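Local coordinates for protein putative cytochrome P450 154A1 (Streptomyces coelicolor, PDB 1ODO) that belongs to the cytochrome P450 family and binds heme within a mainly helical fold, with 4-phenyl-1H-imidazole also held in the pocket, at residues Ala254-Thr257 with Leu258-Pro262; Val279-Thr282 with Leu283-Glu286; Val390-Leu393 with Ile394-Gly397. All coordinates share one frame; numbering follows the deposited sequence.

Interaction 1 of 3, residues Ala254-Thr257 with Leu258-Pro262; sequences AVHT and LLTRP
T260 lies over the imidazole of H256, one turn further along helix 247-260. The methyl group makes this contact. T260 CG2 sits 3.9 Å from the centroid of the H256 ring, 25° off the ring normal. It is displaced toward the rim, so CE1 of H256 is the ring atom it meets most closely, at 3.6 Å from T260 CG2. This is a CH-pi contact over the face. The two branches of T260 divide the work. T260 OG1 is turned between the backbone N and the carbonyl carbon (chi1 55°) and gives its hydrogen to H256 O at 2.7 Å. With OG1 bonded there, CG2 is left facing the ring. The H256 ring also meets that of H398.

V255 and L259 make the apolar pair on this turn. Their side chains run alongside each other, pointing the same way, with V255 CG1 3.8 Å from L259 CD1. V255 also packs on L368 and L371 of helix 357-374, and L259 reaches L380 of strand 379-380. T257 and R261 meet more lightly, where T257 CG2 is 4.0 Å from R261 CG. The hydroxyl of T257 looks back up the helix and bonds to Q253 O.

The backbone shows the helix running out. L258 N still bonds to A254 O, four residues back, at 3.1 Å. T260 N instead has its sounder bond to T257 O, only three back, also 3.1 Å long, and its bond to H256 O is weak. R261 then leaves the helical conformation. The T260 hydroxyl therefore supplies H256 O with a short bond just where the amide gives a weak one. Apolar packing of V255 and L259 faces helix 357-374 and strand 379-380, and a side-chain hydroxyl supplements the backbone bonding at the helix end.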
loop_
_atom_site.group_PDB
_atom_site.type_symbol
_atom_site.label_atom_id
_atom_site.label_comp_id
_atom_site.label_asym_id
_atom_site.label_seq_id
_atom_site.Cartn_x
_atom_site.Cartn_y
_atom_site.Cartn_z
ATOM N N ALA A 254 2.920 -9.060 -9.301
ATOM C CA ALA A 254 3.424 -8.945 -10.667
ATOM C C ALA A 254 4.168 -10.215 -11.064
ATOM O O ALA A 254 3.931 -10.776 -12.130
ATOM C CB ALA A 254 4.346 -7.730 -10.795
ATOM N N VAL A 255 5.070 -10.671 -10.201
ATOM C CA VAL A 255 5.828 -11.879 -10.497
ATOM C C VAL A 255 4.909 -13.089 -10.597
ATOM O O VAL A 255 4.991 -13.858 -11.552
ATOM C CB VAL A 255 6.899 -12.152 -9.417
ATOM C CG1 VAL A 255 7.597 -13.478 -9.700
ATOM C CG2 VAL A 255 7.912 -11.026 -9.405
ATOM N N HIS A 256 4.027 -13.250 -9.617
ATOM C CA HIS A 256 3.106 -14.381 -9.617
ATOM C C HIS A 256 2.255 -14.431 -10.882
ATOM O O HIS A 256 1.997 -15.508 -11.422
ATOM C CB HIS A 256 2.205 -14.338 -8.379
ATOM C CG HIS A 256 1.348 -15.555 -8.219
ATOM N ND1 HIS A 256 0.086 -15.656 -8.762
ATOM C CD2 HIS A 256 1.593 -16.741 -7.614
ATOM C CE1 HIS A 256 -0.410 -16.853 -8.501
ATOM N NE2 HIS A 256 0.486 -17.531 -7.805
ATOM N N THR A 257 1.818 -13.271 -11.358
ATOM C CA THR A 257 1.003 -13.228 -12.561
ATOM C C THR A 257 1.823 -13.684 -13.768
ATOM O O THR A 257 1.354 -14.481 -14.581
ATOM C CB THR A 257 0.461 -11.810 -12.816
ATOM O OG1 THR A 257 -0.481 -11.472 -11.793
ATOM C CG2 THR A 257 -0.230 -11.728 -14.165
ATOM N N LEU A 258 3.051 -13.190 -13.872
ATOM C CA LEU A 258 3.914 -13.559 -14.990
ATOM C C LEU A 258 4.284 -15.036 -14.973
ATOM O O LEU A 258 4.587 -15.609 -16.020
ATOM C CB LEU A 258 5.190 -12.709 -14.984
ATOM C CG LEU A 258 5.024 -11.205 -15.214
ATOM C CD1 LEU A 258 6.310 -10.484 -14.846
ATOM C CD2 LEU A 258 4.654 -10.936 -16.668
ATOM N N LEU A 259 4.254 -15.652 -13.794
ATOM C CA LEU A 259 4.594 -17.069 -13.674
ATOM C C LEU A 259 3.388 -17.980 -13.864
ATOM O O LEU A 259 3.536 -19.184 -14.078
ATOM C CB LEU A 259 5.235 -17.350 -12.311
ATOM C CG LEU A 259 6.574 -16.655 -12.053
ATOM C CD1 LEU A 259 7.125 -17.080 -10.704
ATOM C CD2 LEU A 259 7.557 -17.007 -13.168
ATOM N N THR A 260 2.194 -17.403 -13.790
ATOM C CA THR A 260 0.974 -18.179 -13.955
ATOM C C THR A 260 0.254 -17.827 -15.257
ATOM O O THR A 260 -0.674 -18.524 -15.665
ATOM C CB THR A 260 0.022 -17.970 -12.754
ATOM O OG1 THR A 260 -0.242 -16.574 -12.582
ATOM C CG2 THR A 260 0.649 -18.514 -11.480
ATOM N N ARG A 261 0.696 -16.747 -15.899
ATOM C CA ARG A 261 0.122 -16.280 -17.158
ATOM C C ARG A 261 1.277 -16.057 -18.134
ATOM O O ARG A 261 1.614 -14.922 -18.467
ATOM C CB ARG A 261 -0.632 -14.964 -16.951
ATOM C CG ARG A 261 -1.718 -15.031 -15.891
ATOM C CD ARG A 261 -2.847 -15.968 -16.291
ATOM N NE ARG A 261 -3.783 -16.162 -15.186
ATOM C CZ ARG A 261 -4.924 -16.839 -15.275
ATOM N NH1 ARG A 261 -5.285 -17.394 -16.426
ATOM N NH2 ARG A 261 -5.706 -16.960 -14.211
ATOM N N PRO A 262 1.895 -17.149 -18.609
ATOM C CA PRO A 262 3.023 -17.088 -19.546
ATOM C C PRO A 262 2.823 -16.197 -20.770
ATOM O O PRO A 262 3.785 -15.634 -21.291
ATOM C CB PRO A 262 3.245 -18.555 -19.917
ATOM C CG PRO A 262 1.885 -19.161 -19.751
ATOM C CD PRO A 262 1.426 -18.536 -18.456
#

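Interaction 2 of 3, residues Val279-Thr282 with Leu283-Glu286; sequences VEET and LRHE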
loop_
_atom_site.group_PDB
_atom_site.type_symbol
_atom_site.label_atom_id
_atom_site.label_comp_id
_atom_site.label_asym_id
_atom_site.label_seq_id
_atom_site.Cartn_x
_atom_site.Cartn_y
_atom_site.Cartn_z
ATOM N N VAL A 279 3.280 -3.595 -14.793
ATOM C CA VAL A 279 3.115 -3.062 -13.452
ATOM C C VAL A 279 1.771 -2.349 -13.336
ATOM O O VAL A 279 1.077 -2.499 -12.332
ATOM C CB VAL A 279 4.277 -2.101 -13.084
ATOM C CG1 VAL A 279 3.957 -1.332 -11.806
ATOM C CG2 VAL A 279 5.556 -2.919 -12.876
ATOM N N GLU A 280 1.394 -1.588 -14.361
ATOM C CA GLU A 280 0.120 -0.881 -14.316
ATOM C C GLU A 280 -1.062 -1.841 -14.294
ATOM O O GLU A 280 -2.049 -1.593 -13.608
ATOM C CB GLU A 280 -0.021 0.079 -15.499
ATOM C CG GLU A 280 0.913 1.277 -15.401
ATOM C CD GLU A 280 0.846 1.938 -14.036
ATOM O OE1 GLU A 280 1.893 2.030 -13.361
ATOM O OE2 GLU A 280 -0.257 2.357 -13.630
ATOM N N GLU A 281 -0.976 -2.933 -15.045
ATOM C CA GLU A 281 -2.075 -3.888 -15.059
ATOM C C GLU A 281 -2.110 -4.653 -13.735
ATOM O O GLU A 281 -3.175 -5.080 -13.293
ATOM C CB GLU A 281 -1.945 -4.864 -16.233
ATOM C CG GLU A 281 -3.036 -5.933 -16.259
ATOM C CD GLU A 281 -4.429 -5.381 -16.567
ATOM O OE1 GLU A 281 -4.668 -4.163 -16.399
ATOM O OE2 GLU A 281 -5.295 -6.184 -16.971
ATOM N N THR A 282 -0.947 -4.837 -13.110
ATOM C CA THR A 282 -0.891 -5.549 -11.834
ATOM C C THR A 282 -1.554 -4.651 -10.787
ATOM O O THR A 282 -2.304 -5.114 -9.926
ATOM C CB THR A 282 0.569 -5.848 -11.401
ATOM O OG1 THR A 282 1.186 -6.728 -12.354
ATOM C CG2 THR A 282 0.596 -6.512 -10.015
ATOM N N LEU A 283 -1.282 -3.356 -10.874
ATOM C CA LEU A 283 -1.859 -2.397 -9.934
ATOM C C LEU A 283 -3.382 -2.373 -10.071
ATOM O O LEU A 283 -4.106 -2.164 -9.100
ATOM C CB LEU A 283 -1.283 -1.005 -10.192
ATOM C CG LEU A 283 0.183 -0.860 -9.776
ATOM C CD1 LEU A 283 0.773 0.459 -10.265
ATOM C CD2 LEU A 283 0.257 -0.947 -8.265
ATOM N N ARG A 284 -3.871 -2.598 -11.283
ATOM C CA ARG A 284 -5.312 -2.595 -11.503
ATOM C C ARG A 284 -5.953 -3.914 -11.079
ATOM O O ARG A 284 -6.917 -3.928 -10.315
ATOM C CB ARG A 284 -5.633 -2.357 -12.984
ATOM C CG ARG A 284 -7.141 -2.259 -13.287
ATOM C CD ARG A 284 -7.428 -2.399 -14.785
ATOM N NE ARG A 284 -7.205 -3.773 -15.234
ATOM C CZ ARG A 284 -8.036 -4.781 -14.983
ATOM N NH1 ARG A 284 -9.154 -4.567 -14.300
ATOM N NH2 ARG A 284 -7.737 -6.009 -15.389
ATOM N N HIS A 285 -5.396 -5.012 -11.588
ATOM C CA HIS A 285 -5.868 -6.374 -11.324
ATOM C C HIS A 285 -5.673 -6.918 -9.905
ATOM O O HIS A 285 -6.552 -7.603 -9.369
ATOM C CB HIS A 285 -5.218 -7.313 -12.354
ATOM C CG HIS A 285 -5.877 -8.653 -12.469
ATOM N ND1 HIS A 285 -5.300 -9.810 -11.990
ATOM C CD2 HIS A 285 -7.056 -9.023 -13.026
ATOM C CE1 HIS A 285 -6.093 -10.835 -12.246
ATOM N NE2 HIS A 285 -7.165 -10.384 -12.874
ATOM N N GLU A 286 -4.525 -6.637 -9.301
ATOM C CA GLU A 286 -4.254 -7.112 -7.944
ATOM C C GLU A 286 -3.497 -6.052 -7.152
ATOM O O GLU A 286 -2.326 -6.233 -6.812
ATOM C CB GLU A 286 -3.445 -8.411 -7.979
ATOM C CG GLU A 286 -4.174 -9.577 -8.633
ATOM C CD GLU A 286 -5.343 -10.102 -7.810
ATOM O OE1 GLU A 286 -5.713 -9.475 -6.792
ATOM O OE2 GLU A 286 -5.896 -11.152 -8.193
#
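E281 and R284 lie side by side on helix 275-285 and form a two-pronged salt bridge. Both chains are bent. E281 starts out extended and turns at chi2 (68°), which swings the carboxylate toward the next turn. R284 stays extended until chi3 (71°), where it folds back to bring the side of its guanidinium to the acid. R284 NE reaches E281 OE1 at 2.8 Å, and R284 NH2 reaches E281 OE2 at 2.9 Å. Both oxygens lie close to the guanidinium plane, at its edge. They are met from above the carboxylate plane, because the two flat groups are turned 45° apart. E281 OE2 also takes the N-H of D336 and a salt bridge from R339. R284 NH1 bonds to the carbonyls of N323 and A332. The buried charges are thus gripped from several sides, which probably keeps both groups ionised.

L283 makes the apolar part of the turn. L283 CD1 lies 4.0 Å from V279 CG1, the two chains running alongside. The same L283 CD1 is 3.6 Å from E280 OE1, which is itself paired with R361. L283 also touches the heme. The helix closes with E286 N bonded to T282 O at 2.8 Å, after which E286 departs from helical geometry.

The spacing of E281 and R284 matches the ExxR motif of the cytochrome P450 K helix. With R339, they probably form the Glu-Arg-Arg triad of the P450 fold, which joins this helix to the loop between helices 319-322 and 357-374.

Interaction 3 of 3, residues Val390-Leu393 with Ile394-Gly397; sequences VPSL and ISNG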
loop_
_atom_site.group_PDB
_atom_site.type_symbol
_atom_site.label_atom_id
_atom_site.label_comp_id
_atom_site.label_asym_id
_atom_site.label_seq_id
_atom_site.Cartn_x
_atom_site.Cartn_y
_atom_site.Cartn_z
ATOM N N VAL A 390 -1.999 -13.314 2.349
ATOM C CA VAL A 390 -1.535 -12.755 3.607
ATOM C C VAL A 390 -2.843 -12.504 4.369
ATOM O O VAL A 390 -3.824 -12.044 3.784
ATOM C CB VAL A 390 -0.804 -11.417 3.373
ATOM C CG1 VAL A 390 -0.644 -10.663 4.684
ATOM C CG2 VAL A 390 0.558 -11.680 2.741
ATOM N N PRO A 391 -2.882 -12.824 5.671
ATOM C CA PRO A 391 -4.092 -12.625 6.481
ATOM C C PRO A 391 -4.382 -11.149 6.729
ATOM O O PRO A 391 -4.050 -10.612 7.784
ATOM C CB PRO A 391 -3.765 -13.372 7.777
ATOM C CG PRO A 391 -2.736 -14.384 7.352
ATOM C CD PRO A 391 -1.871 -13.577 6.431
ATOM N N SER A 392 -5.008 -10.496 5.752
ATOM C CA SER A 392 -5.326 -9.084 5.889
ATOM C C SER A 392 -6.462 -8.645 4.975
ATOM O O SER A 392 -6.558 -9.076 3.822
ATOM C CB SER A 392 -4.083 -8.242 5.579
ATOM O OG SER A 392 -4.356 -6.855 5.710
ATOM N N LEU A 393 -7.320 -7.785 5.509
ATOM C CA LEU A 393 -8.454 -7.261 4.765
ATOM C C LEU A 393 -7.920 -6.098 3.923
ATOM O O LEU A 393 -8.537 -5.684 2.945
ATOM C CB LEU A 393 -9.519 -6.761 5.745
ATOM C CG LEU A 393 -10.709 -5.959 5.212
ATOM C CD1 LEU A 393 -11.517 -6.804 4.234
ATOM C CD2 LEU A 393 -11.581 -5.531 6.385
ATOM N N ILE A 394 -6.752 -5.590 4.310
ATOM C CA ILE A 394 -6.127 -4.476 3.604
ATOM C C ILE A 394 -5.053 -4.921 2.606
ATOM O O ILE A 394 -5.166 -4.654 1.409
ATOM C CB ILE A 394 -5.507 -3.477 4.614
ATOM C CG1 ILE A 394 -6.600 -2.960 5.559
ATOM C CG2 ILE A 394 -4.854 -2.314 3.871
ATOM C CD1 ILE A 394 -6.095 -2.038 6.647
ATOM N N SER A 395 -4.016 -5.598 3.094
ATOM C CA SER A 395 -2.936 -6.067 2.222
ATOM C C SER A 395 -3.353 -7.210 1.305
ATOM O O SER A 395 -4.046 -8.133 1.728
ATOM C CB SER A 395 -1.733 -6.511 3.058
ATOM O OG SER A 395 -1.167 -5.411 3.743
ATOM N N ASN A 396 -2.908 -7.144 0.050
ATOM C CA ASN A 396 -3.224 -8.160 -0.947
ATOM C C ASN A 396 -1.944 -8.804 -1.494
ATOM O O ASN A 396 -1.306 -8.280 -2.406
ATOM C CB ASN A 396 -4.034 -7.527 -2.087
ATOM C CG ASN A 396 -4.352 -8.507 -3.208
ATOM O OD1 ASN A 396 -4.489 -9.710 -2.981
ATOM N ND2 ASN A 396 -4.498 -7.986 -4.426
ATOM N N GLY A 397 -1.569 -9.940 -0.918
ATOM C CA GLY A 397 -0.372 -10.634 -1.364
ATOM C C GLY A 397 -0.404 -12.090 -0.943
ATOM O O GLY A 397 -1.352 -12.527 -0.292
HETATM O O HOH W 1 -3.828 -10.818 1.295
#
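S392 folds its hydroxyl back over the bend that follows it and meets I394 and S395. S392 CB faces the second half of the loop and lies 3.6 Å from S395 N. From there OG extends anti to the backbone N (chi1 -180°), on the side of the carbonyl carbon. This places OG in front of two successive amides. I394 N bonds to S392 OG at 3.0 Å, with an N-H...O angle of 141°. S395 N bonds to S392 OG at 2.9 Å, somewhat straighter, at 154°. S392 OG is also hydrogen-bonded to the carbonyl of F175, at the end of helix 161-175. One buried hydroxyl thus satisfies two amides and one carbonyl. S395 CB packs beside the same oxygen.

The bond from I394 N defines an ST turn, the serine standing in for a backbone carbonyl. It lies at the reversal of the loop that joins strand 379-380 to strand 402-404. In cytochromes P450 a turn near the C-terminus commonly borders the active-site pocket. Consistent with this, the side chain of I394 is about 8 Å from the bound 4-phenyl-1H-imidazole and packs on F175, which lines the ligand's pocket.

The open end of the reversal is closed by V390 and G397. V390 N bonds to G397 O at 2.8 Å, approaching from above the carbonyl plane. V390 CG2 lies 3.7 Å from G397 O. Just after V390, P391 is the centre of an inverse gamma turn, with a weak bond from S392 N to V390 O. A water sits inside the bend and links its two sides. The water bonds to V390 O at 2.8 Å and S395 O at 2.7 Å, and takes a longer bond from G397 N.

Interaction 1 is only partly buried and lies well out from the centre of the chain. Interactions 2 and 3 are buried. The first two sit at the C-terminal ends of helices 247-260 and 275-285, which pack together where A254 meets T282. Both helices also pack against helix 357-374. Interaction 3 is a loop without regular structure, yet it meets interaction 2 through a probable hydrogen bond between E286 OE1 and N396 ND2. The chemistry changes accordingly. Apolar and hydroxyl contacts serve 254-262. A salt bridge and its outside charged partners dominate 279-286, whose L283 touches the heme. Backbone amides, a serine and a water shape 390-397.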